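Local coordinates for protein serpin B3 (Homo sapiens, PDB 4ZK3) that probably inhibits proteases as a member of the serpin family and, as the psoriasis-associated Pso p27, forms a compact structure that builds large aggregates, at residues K239-V245 against F371-K377; F182-E187 against I234-K239; Q228-L232 against I244-N249. All coordinates share one frame; numbering follows the deposited sequence.

Contact 1 of 3, residues K239-V245 against F371-K377; sequences KDLSMIV and FFIRQNK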
loop_
_atom_site.group_PDB
_atom_site.type_symbol
_atom_site.label_atom_id
_atom_site.label_comp_id
_atom_site.label_asym_id
_atom_site.label_seq_id
_atom_site.Cartn_x
_atom_site.Cartn_y
_atom_site.Cartn_z
ATOM N N LYS A 239 -17.391 3.728 -10.403
ATOM C CA LYS A 239 -16.280 3.250 -11.205
ATOM C C LYS A 239 -15.003 4.112 -11.119
ATOM O O LYS A 239 -14.164 4.046 -11.998
ATOM C CB LYS A 239 -16.686 3.071 -12.669
ATOM C CG LYS A 239 -17.871 2.131 -12.945
ATOM C CD LYS A 239 -18.039 1.971 -14.471
ATOM C CE LYS A 239 -19.470 1.778 -14.929
ATOM N NZ LYS A 239 -19.874 0.386 -14.611
ATOM N N ASP A 240 -14.789 4.864 -10.062
ATOM C CA ASP A 240 -13.478 5.554 -9.951
ATOM C C ASP A 240 -12.339 4.583 -9.544
ATOM O O ASP A 240 -11.134 4.801 -9.887
ATOM C CB ASP A 240 -13.595 6.736 -8.988
ATOM C CG ASP A 240 -14.436 7.888 -9.601
ATOM O OD1 ASP A 240 -14.646 7.839 -10.836
ATOM O OD2 ASP A 240 -14.921 8.738 -8.842
ATOM N N LEU A 241 -12.754 3.546 -8.807
ATOM C CA LEU A 241 -11.876 2.552 -8.262
ATOM C C LEU A 241 -12.429 1.147 -8.502
ATOM O O LEU A 241 -13.627 0.958 -8.686
ATOM C CB LEU A 241 -11.701 2.806 -6.776
ATOM C CG LEU A 241 -10.889 4.056 -6.422
ATOM C CD1 LEU A 241 -11.789 5.106 -5.823
ATOM C CD2 LEU A 241 -9.776 3.712 -5.429
ATOM N N SER A 242 -11.531 0.176 -8.562
ATOM C CA SER A 242 -11.931 -1.227 -8.674
ATOM C C SER A 242 -11.031 -2.116 -7.829
ATOM O O SER A 242 -9.910 -1.775 -7.527
ATOM C CB SER A 242 -11.782 -1.695 -10.098
ATOM O OG SER A 242 -12.722 -1.143 -10.937
ATOM N N MET A 243 -11.518 -3.303 -7.517
ATOM C CA MET A 243 -10.707 -4.322 -6.876
ATOM C C MET A 243 -10.497 -5.340 -7.980
ATOM O O MET A 243 -11.463 -5.790 -8.586
ATOM C CB MET A 243 -11.394 -5.001 -5.695
ATOM C CG MET A 243 -10.570 -6.179 -5.134
ATOM S SD MET A 243 -11.089 -6.908 -3.570
ATOM C CE MET A 243 -10.576 -5.711 -2.344
ATOM N N ILE A 244 -9.251 -5.656 -8.238
ATOM C CA ILE A 244 -8.892 -6.685 -9.261
ATOM C C ILE A 244 -8.474 -7.913 -8.498
ATOM O O ILE A 244 -7.711 -7.788 -7.523
ATOM C CB ILE A 244 -7.681 -6.239 -10.078
ATOM C CG1 ILE A 244 -7.984 -4.933 -10.764
ATOM C CG2 ILE A 244 -7.221 -7.333 -11.064
ATOM C CD1 ILE A 244 -9.260 -4.909 -11.509
ATOM N N VAL A 245 -8.917 -9.083 -8.935
ATOM C CA VAL A 245 -8.570 -10.343 -8.251
ATOM C C VAL A 245 -7.974 -11.323 -9.280
ATOM O O VAL A 245 -8.478 -11.419 -10.397
ATOM C CB VAL A 245 -9.813 -10.998 -7.596
ATOM C CG1 VAL A 245 -9.484 -12.347 -6.979
ATOM C CG2 VAL A 245 -10.437 -10.113 -6.544
ATOM N N PHE A 371 -5.005 -9.888 -4.842
ATOM C CA PHE A 371 -6.020 -8.906 -5.090
ATOM C C PHE A 371 -5.370 -7.552 -4.924
ATOM O O PHE A 371 -4.329 -7.401 -4.214
ATOM C CB PHE A 371 -7.241 -9.130 -4.171
ATOM C CG PHE A 371 -6.928 -8.941 -2.694
ATOM C CD1 PHE A 371 -6.349 -9.970 -1.947
ATOM C CD2 PHE A 371 -7.215 -7.745 -2.045
ATOM C CE1 PHE A 371 -6.014 -9.819 -0.601
ATOM C CE2 PHE A 371 -6.859 -7.573 -0.682
ATOM C CZ PHE A 371 -6.241 -8.620 0.027
ATOM N N PHE A 372 -5.974 -6.552 -5.538
ATOM C CA PHE A 372 -5.523 -5.178 -5.342
ATOM C C PHE A 372 -6.615 -4.196 -5.632
ATOM O O PHE A 372 -7.606 -4.538 -6.298
ATOM C CB PHE A 372 -4.247 -4.878 -6.132
ATOM C CG PHE A 372 -4.391 -4.945 -7.617
ATOM C CD1 PHE A 372 -4.773 -3.828 -8.339
ATOM C CD2 PHE A 372 -4.065 -6.118 -8.307
ATOM C CE1 PHE A 372 -4.845 -3.896 -9.723
ATOM C CE2 PHE A 372 -4.154 -6.204 -9.688
ATOM C CZ PHE A 372 -4.519 -5.075 -10.415
ATOM N N ILE A 373 -6.437 -2.994 -5.069
ATOM C CA ILE A 373 -7.363 -1.907 -5.243
ATOM C C ILE A 373 -6.658 -0.848 -6.081
ATOM O O ILE A 373 -5.608 -0.332 -5.706
ATOM C CB ILE A 373 -7.873 -1.348 -3.911
ATOM C CG1 ILE A 373 -8.706 -2.411 -3.161
ATOM C CG2 ILE A 373 -8.710 -0.081 -4.136
ATOM C CD1 ILE A 373 -8.921 -2.090 -1.700
ATOM N N ARG A 374 -7.287 -0.499 -7.188
ATOM C CA ARG A 374 -6.765 0.389 -8.191
ATOM C C ARG A 374 -7.638 1.622 -8.362
ATOM O O ARG A 374 -8.864 1.511 -8.453
ATOM C CB ARG A 374 -6.732 -0.361 -9.517
ATOM C CG ARG A 374 -6.100 0.415 -10.682
ATOM C CD ARG A 374 -6.089 -0.471 -11.955
ATOM N NE ARG A 374 -7.457 -0.683 -12.473
ATOM C CZ ARG A 374 -7.827 -1.669 -13.312
ATOM N NH1 ARG A 374 -6.952 -2.564 -13.787
ATOM N NH2 ARG A 374 -9.100 -1.741 -13.707
ATOM N N GLN A 375 -6.989 2.779 -8.503
ATOM C CA GLN A 375 -7.667 4.032 -8.935
ATOM C C GLN A 375 -7.658 4.037 -10.474
ATOM O O GLN A 375 -6.601 3.991 -11.123
ATOM C CB GLN A 375 -7.090 5.243 -8.256
ATOM C CG GLN A 375 -6.854 6.468 -9.107
ATOM C CD GLN A 375 -7.830 7.545 -8.895
ATOM O OE1 GLN A 375 -8.073 7.970 -7.774
ATOM N NE2 GLN A 375 -8.368 8.040 -9.975
ATOM N N ASN A 376 -8.840 3.978 -11.074
ATOM C CA ASN A 376 -8.866 3.630 -12.522
ATOM C C ASN A 376 -8.323 4.721 -13.508
ATOM O O ASN A 376 -7.591 4.413 -14.424
ATOM C CB ASN A 376 -10.281 3.192 -12.923
ATOM C CG ASN A 376 -10.703 1.879 -12.270
ATOM O OD1 ASN A 376 -9.923 0.951 -12.105
ATOM N ND2 ASN A 376 -11.936 1.788 -11.968
ATOM N N LYS A 377 -8.629 5.980 -13.252
ATOM C CA LYS A 377 -8.200 7.085 -14.143
ATOM C C LYS A 377 -6.698 7.264 -14.159
ATOM O O LYS A 377 -6.115 7.502 -15.203
ATOM C CB LYS A 377 -8.874 8.388 -13.712
ATOM C CG LYS A 377 -10.227 8.545 -14.407
ATOM C CD LYS A 377 -11.430 8.910 -13.528
ATOM C CE LYS A 377 -12.572 7.906 -13.742
ATOM N NZ LYS A 377 -13.869 8.530 -13.407
HETATM O O HOH W 1 -10.625 6.880 -11.343
#

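Contact 2 of 3, residues F182-E187 against I234-K239; sequences FKGQWE and IPYKGK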
loop_
_atom_site.group_PDB
_atom_site.type_symbol
_atom_site.label_atom_id
_atom_site.label_comp_id
_atom_site.label_asym_id
_atom_site.label_seq_id
_atom_site.Cartn_x
_atom_site.Cartn_y
_atom_site.Cartn_z
ATOM N N PHE A 182 -9.390 4.264 2.439
ATOM C CA PHE A 182 -10.373 4.048 1.422
ATOM C C PHE A 182 -11.565 3.289 2.039
ATOM O O PHE A 182 -11.364 2.297 2.731
ATOM C CB PHE A 182 -9.787 3.217 0.308
ATOM C CG PHE A 182 -10.816 2.706 -0.637
ATOM C CD1 PHE A 182 -11.513 3.601 -1.454
ATOM C CD2 PHE A 182 -11.133 1.354 -0.676
ATOM C CE1 PHE A 182 -12.507 3.124 -2.333
ATOM C CE2 PHE A 182 -12.088 0.883 -1.531
ATOM C CZ PHE A 182 -12.775 1.751 -2.368
ATOM N N LYS A 183 -12.793 3.747 1.814
ATOM C CA LYS A 183 -13.950 2.908 2.083
ATOM C C LYS A 183 -14.947 3.103 0.970
ATOM O O LYS A 183 -15.252 4.206 0.638
ATOM C CB LYS A 183 -14.606 3.239 3.420
ATOM C CG LYS A 183 -15.712 2.235 3.822
ATOM C CD LYS A 183 -16.429 2.676 5.116
ATOM C CE LYS A 183 -17.680 1.842 5.368
ATOM N NZ LYS A 183 -17.790 1.586 6.841
ATOM N N GLY A 184 -15.373 2.052 0.303
ATOM C CA GLY A 184 -16.279 2.234 -0.832
ATOM C C GLY A 184 -17.290 1.122 -0.934
ATOM O O GLY A 184 -17.007 -0.020 -0.531
ATOM N N GLN A 185 -18.446 1.453 -1.464
ATOM C CA GLN A 185 -19.479 0.483 -1.822
ATOM C C GLN A 185 -19.169 -0.223 -3.156
ATOM O O GLN A 185 -18.756 0.438 -4.094
ATOM C CB GLN A 185 -20.819 1.205 -1.988
ATOM C CG GLN A 185 -21.372 1.912 -0.733
ATOM C CD GLN A 185 -22.580 2.808 -1.047
ATOM O OE1 GLN A 185 -23.377 2.528 -1.940
ATOM N NE2 GLN A 185 -22.685 3.897 -0.343
ATOM N N TRP A 186 -19.434 -1.542 -3.233
ATOM C CA TRP A 186 -19.410 -2.274 -4.489
ATOM C C TRP A 186 -20.410 -1.628 -5.354
ATOM O O TRP A 186 -21.425 -1.168 -4.860
ATOM C CB TRP A 186 -19.824 -3.736 -4.300
ATOM C CG TRP A 186 -18.911 -4.547 -3.516
ATOM C CD1 TRP A 186 -19.233 -5.233 -2.377
ATOM C CD2 TRP A 186 -17.490 -4.755 -3.708
ATOM N NE1 TRP A 186 -18.132 -5.867 -1.863
ATOM C CE2 TRP A 186 -17.049 -5.612 -2.662
ATOM C CE3 TRP A 186 -16.545 -4.292 -4.646
ATOM C CZ2 TRP A 186 -15.708 -6.018 -2.531
ATOM C CZ3 TRP A 186 -15.252 -4.689 -4.527
ATOM C CH2 TRP A 186 -14.823 -5.546 -3.479
ATOM N N GLU A 187 -20.142 -1.585 -6.642
ATOM C CA GLU A 187 -21.138 -1.162 -7.574
ATOM C C GLU A 187 -22.392 -2.090 -7.550
ATOM O O GLU A 187 -23.530 -1.579 -7.570
ATOM C CB GLU A 187 -20.549 -1.099 -8.975
ATOM C CG GLU A 187 -21.607 -0.921 -10.085
ATOM C CD GLU A 187 -20.960 -0.763 -11.436
ATOM O OE1 GLU A 187 -20.371 -1.715 -11.936
ATOM O OE2 GLU A 187 -20.974 0.351 -11.953
ATOM N N ILE A 234 -13.822 -6.058 -10.133
ATOM C CA ILE A 234 -15.022 -5.853 -9.347
ATOM C C ILE A 234 -15.074 -4.354 -9.074
ATOM O O ILE A 234 -14.362 -3.881 -8.208
ATOM C CB ILE A 234 -15.010 -6.635 -8.011
ATOM C CG1 ILE A 234 -14.593 -8.084 -8.216
ATOM C CG2 ILE A 234 -16.379 -6.574 -7.360
ATOM C CD1 ILE A 234 -14.413 -8.941 -6.976
ATOM N N PRO A 235 -15.916 -3.596 -9.824
ATOM C CA PRO A 235 -15.867 -2.144 -9.613
ATOM C C PRO A 235 -16.491 -1.673 -8.305
ATOM O O PRO A 235 -17.476 -2.245 -7.829
ATOM C CB PRO A 235 -16.685 -1.589 -10.771
ATOM C CG PRO A 235 -16.699 -2.669 -11.815
ATOM C CD PRO A 235 -16.707 -3.955 -11.028
ATOM N N TYR A 236 -15.967 -0.568 -7.788
ATOM C CA TYR A 236 -16.669 0.192 -6.786
ATOM C C TYR A 236 -17.675 1.099 -7.445
ATOM O O TYR A 236 -17.537 1.492 -8.584
ATOM C CB TYR A 236 -15.681 0.933 -5.875
ATOM C CG TYR A 236 -14.849 -0.064 -5.075
ATOM C CD1 TYR A 236 -15.390 -0.690 -3.938
ATOM C CD2 TYR A 236 -13.562 -0.371 -5.441
ATOM C CE1 TYR A 236 -14.676 -1.632 -3.217
ATOM C CE2 TYR A 236 -12.807 -1.313 -4.738
ATOM C CZ TYR A 236 -13.377 -1.946 -3.624
ATOM O OH TYR A 236 -12.684 -2.874 -2.922
ATOM N N LYS A 237 -18.712 1.434 -6.711
ATOM C CA LYS A 237 -19.751 2.319 -7.232
ATOM C C LYS A 237 -19.171 3.659 -7.631
ATOM O O LYS A 237 -18.471 4.293 -6.831
ATOM C CB LYS A 237 -20.839 2.503 -6.182
ATOM C CG LYS A 237 -22.073 3.233 -6.710
ATOM C CD LYS A 237 -23.102 3.433 -5.605
ATOM C CE LYS A 237 -24.196 4.421 -6.035
ATOM N NZ LYS A 237 -25.484 3.796 -5.683
ATOM N N GLY A 238 -19.535 4.096 -8.848
ATOM C CA GLY A 238 -19.022 5.303 -9.505
ATOM C C GLY A 238 -17.929 4.953 -10.490
ATOM O O GLY A 238 -17.566 5.775 -11.287
ATOM N N LYS A 239 -17.391 3.728 -10.403
ATOM C CA LYS A 239 -16.280 3.250 -11.205
ATOM C C LYS A 239 -15.003 4.112 -11.119
ATOM O O LYS A 239 -14.164 4.046 -11.998
ATOM C CB LYS A 239 -16.686 3.071 -12.669
ATOM C CG LYS A 239 -17.871 2.131 -12.945
ATOM C CD LYS A 239 -18.039 1.971 -14.471
ATOM C CE LYS A 239 -19.470 1.778 -14.929
ATOM N NZ LYS A 239 -19.874 0.386 -14.611
HETATM O O HOH W 2 -21.251 2.646 -10.702
#

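Contact 3 of 3, residues Q228-L232 against I244-N249; sequences QAKVL and IVLLPN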
loop_
_atom_site.group_PDB
_atom_site.type_symbol
_atom_site.label_atom_id
_atom_site.label_comp_id
_atom_site.label_asym_id
_atom_site.label_seq_id
_atom_site.Cartn_x
_atom_site.Cartn_y
_atom_site.Cartn_z
ATOM N N GLN A 228 -2.311 -20.312 -16.030
ATOM C CA GLN A 228 -3.412 -21.132 -15.572
ATOM C C GLN A 228 -4.114 -20.355 -14.452
ATOM O O GLN A 228 -4.153 -20.786 -13.319
ATOM C CB GLN A 228 -2.930 -22.532 -15.103
ATOM C CG GLN A 228 -2.347 -23.468 -16.181
ATOM C CD GLN A 228 -0.962 -23.025 -16.687
ATOM O OE1 GLN A 228 0.032 -22.986 -15.929
ATOM N NE2 GLN A 228 -0.890 -22.679 -17.979
ATOM N N ALA A 229 -4.616 -19.174 -14.778
ATOM C CA ALA A 229 -5.295 -18.331 -13.792
ATOM C C ALA A 229 -6.416 -17.597 -14.458
ATOM O O ALA A 229 -6.527 -17.579 -15.696
ATOM C CB ALA A 229 -4.317 -17.328 -13.198
ATOM N N LYS A 230 -7.258 -16.996 -13.636
ATOM C CA LYS A 230 -8.266 -16.081 -14.101
ATOM C C LYS A 230 -8.134 -14.717 -13.424
ATOM O O LYS A 230 -7.524 -14.591 -12.324
ATOM C CB LYS A 230 -9.634 -16.644 -13.845
ATOM C CG LYS A 230 -9.932 -17.920 -14.625
ATOM C CD LYS A 230 -11.226 -18.517 -14.097
ATOM C CE LYS A 230 -11.595 -19.816 -14.794
ATOM N NZ LYS A 230 -12.824 -20.401 -14.171
ATOM N N VAL A 231 -8.673 -13.720 -14.100
ATOM C CA VAL A 231 -8.683 -12.305 -13.631
ATOM C C VAL A 231 -10.066 -11.717 -13.639
ATOM O O VAL A 231 -10.775 -11.837 -14.620
ATOM C CB VAL A 231 -7.777 -11.395 -14.501
ATOM C CG1 VAL A 231 -7.694 -10.008 -13.906
ATOM C CG2 VAL A 231 -6.398 -11.934 -14.499
ATOM N N LEU A 232 -10.443 -11.039 -12.555
ATOM C CA LEU A 232 -11.706 -10.367 -12.472
ATOM C C LEU A 232 -11.586 -8.933 -11.964
ATOM O O LEU A 232 -10.842 -8.670 -11.014
ATOM C CB LEU A 232 -12.658 -11.147 -11.552
ATOM C CG LEU A 232 -14.131 -10.806 -11.601
ATOM C CD1 LEU A 232 -14.743 -11.335 -12.885
ATOM C CD2 LEU A 232 -14.851 -11.469 -10.466
ATOM N N ILE A 244 -9.251 -5.656 -8.238
ATOM C CA ILE A 244 -8.892 -6.685 -9.261
ATOM C C ILE A 244 -8.474 -7.913 -8.498
ATOM O O ILE A 244 -7.711 -7.788 -7.523
ATOM C CB ILE A 244 -7.681 -6.239 -10.078
ATOM C CG1 ILE A 244 -7.984 -4.933 -10.764
ATOM C CG2 ILE A 244 -7.221 -7.333 -11.064
ATOM C CD1 ILE A 244 -9.260 -4.909 -11.509
ATOM N N VAL A 245 -8.917 -9.083 -8.935
ATOM C CA VAL A 245 -8.570 -10.343 -8.251
ATOM C C VAL A 245 -7.974 -11.323 -9.280
ATOM O O VAL A 245 -8.478 -11.419 -10.397
ATOM C CB VAL A 245 -9.813 -10.998 -7.596
ATOM C CG1 VAL A 245 -9.484 -12.347 -6.979
ATOM C CG2 VAL A 245 -10.437 -10.113 -6.544
ATOM N N LEU A 246 -6.904 -11.992 -8.886
ATOM C CA LEU A 246 -6.239 -13.013 -9.687
ATOM C C LEU A 246 -6.277 -14.325 -8.950
ATOM O O LEU A 246 -5.681 -14.467 -7.855
ATOM C CB LEU A 246 -4.814 -12.586 -9.990
ATOM C CG LEU A 246 -4.687 -11.340 -10.872
ATOM C CD1 LEU A 246 -4.391 -10.135 -10.018
ATOM C CD2 LEU A 246 -3.614 -11.483 -11.954
ATOM N N LEU A 247 -7.003 -15.285 -9.559
ATOM C CA LEU A 247 -7.317 -16.587 -8.997
ATOM C C LEU A 247 -6.640 -17.728 -9.768
ATOM O O LEU A 247 -6.962 -17.918 -10.927
ATOM C CB LEU A 247 -8.842 -16.772 -9.050
ATOM C CG LEU A 247 -9.335 -18.065 -8.404
ATOM C CD1 LEU A 247 -9.016 -18.080 -6.904
ATOM C CD2 LEU A 247 -10.807 -18.229 -8.667
ATOM N N PRO A 248 -5.668 -18.438 -9.158
ATOM C CA PRO A 248 -5.094 -19.590 -9.896
ATOM C C PRO A 248 -6.215 -20.597 -10.188
ATOM O O PRO A 248 -7.131 -20.751 -9.343
ATOM C CB PRO A 248 -4.077 -20.180 -8.908
ATOM C CG PRO A 248 -3.725 -18.993 -8.010
ATOM C CD PRO A 248 -4.973 -18.193 -7.891
ATOM N N ASN A 249 -6.158 -21.256 -11.347
ATOM C CA ASN A 249 -7.187 -22.288 -11.721
ATOM C C ASN A 249 -7.100 -23.477 -10.792
ATOM O O ASN A 249 -8.108 -24.046 -10.446
ATOM C CB ASN A 249 -7.001 -22.821 -13.129
ATOM C CG ASN A 249 -7.127 -21.764 -14.169
ATOM O OD1 ASN A 249 -7.815 -20.769 -13.955
ATOM N ND2 ASN A 249 -6.474 -21.975 -15.331
HETATM O O HOH W 3 -7.293 -19.898 -17.226
#

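Contact 1 of 3, residues K239-V245 against F371-K377
Ile244 rests on the ring of Phe372 where strands 241-245 and 371-375 pair antiparallel in the serpin B sheet. Ile244 CB stands over one face of the Phe372 ring as a CH-pi contact, 3.6 Å from the ring centroid. Phe372 CG lies between its own backbone N and carbonyl carbon (chi1 64°), which folds the ring back alongside Ile244. The isoleucine then reaches on with CD1 to one face of the Arg374 guanidinium, 3.9 Å from NH2. On the other side of the sheet, Met243 CE touches both Phe371 and Ile373.

Arg374 grips Asn376 side-on: NE gives OD1 a bond of 3.0 Å in the carbonyl plane, and NH2 adds a second from above that plane. This double hold fixes the amide, whose ND2 donates to Lys239 O and to Ser242 OG, each at 3.2 Å. Beyond the pair, Glu233 also bonds Ser242 OG, while Arg374 NH1 donates to Thr270 O. At the turn end Lys377 NZ meets Asp240 OD1 on its anti side, tilted out of the carboxylate plane, in a 2.8 Å salt bridge; Lys94 and Tyr99 hold OD2. Asp240 O takes Asn376 N at 2.7 Å and a water that also accepts from Lys377 N.

Contact 2 of 3, residues F182-E187 against I234-K239
Trp186 turns one face of its indole to Tyr236, whose CE1 lies over it, 3.4 Å from Trp186 CZ3. The two planes are nearly parallel, 10° apart, but the rings are so displaced that they barely overlap. Phe182 approaches the opposite face of the tyrosine edge-on, its CZ above the ring centre, in a T-shaped pair with planes at 75° and centroids 4.9 Å apart. Phe182, Trp186 and Tyr236 thus form an aromatic cluster, with Phe182 and Trp186 on opposite sides of the tyrosine plane, and the Tyr236 OH is buried there with no polar partner in the model. Ile234 adds its CG2 methyl, 3.5 Å from Trp186 CE3.

The backbones join through a single bridge: Lys237 N donates to Gln185 O at 2.8 Å, and Glu187 N to Pro235 O at 3.0 Å. A type II turn from Tyr236 to Lys239 follows. Beside it Glu187, extended with CG anti to the backbone N (chi1 169°), receives Lys239 NZ on the syn lone pair of OE2 at 2.9 Å. A water links the same oxygen to Gly238 N.

This is the breach region of the serpin A sheet, where strand 174-185 pairs with strand 340-351, consistent with an inserted reactive-centre loop. Trp186 NE1 bonds Thr337 O just before that strand, while Tyr236 also packs on Leu241 and Met243 of strand 241-248.

Contact 3 of 3, residues Q228-L232 against I244-N249
Strands 229-232 and 244-248 run antiparallel, their short axes 161° apart, and exchange four backbone bonds: Lys230 and Leu247 give one another N-H to O bonds, as do Leu232 and Val245, all near 2.9 Å. A fifth, from Asn249 N to Gln228 O, extends the pairing past the end of the strands.

Val231 carries the apolar contact with both of its methyls. Val231 CG2 lies beside Leu246 CD2 at 3.8 Å, the two side chains pointing the same way. Val231 CG1, anti to the backbone N (chi1 -174°), turns instead to Ile244 CG2 at 3.9 Å. This face also bears Ala229 opposite Pro248. The pair is the beta hairpin formed by strands 229-235 and 241-248 within the serpin B sheet, and at the end away from the hairpin turn Gln228 and Ala229 form a G1 beta bulge against Leu224 of strand 206-224.

Lys230, Leu232, Val245 and Leu247 line the other face, where all four touch Phe363 of strand 361-364. Lys230 passes Asn249 at about a right angle, its CG 3.6 Å from Asn249 OD1, and runs on fully extended to bring NZ to Glu362 O. Asn249 ND2 donates at 2.9 Å to a water that in turn donates to Ala229 O. Along the other edge of strand 244-248, the Leu246 backbone bonds to Leu370 of strand 369-375.

How the contacts relate
Strand 241-248 is the common element: contact 1 pairs its first part with strand 369-375, and contact 3 pairs its later part with strand 229-235, the two overlapping at Ile244 and Val245. Contact 2 takes up the end of strand 229-235 and the hairpin turn, sharing Lys239 with contact 1. The centres of contact 1 and contact 2 lie about 8 Å apart. From contact 3 the centre of contact 1 is about 15 Å away and that of contact 2 about 20 Å. Along the chain contact 2 closes before contact 1 opens, whereas contact 3 interleaves with both. One hairpin therefore connects the breach at strand 174-185 with the B-sheet core reached by strand 369-375, the last but one of the chain.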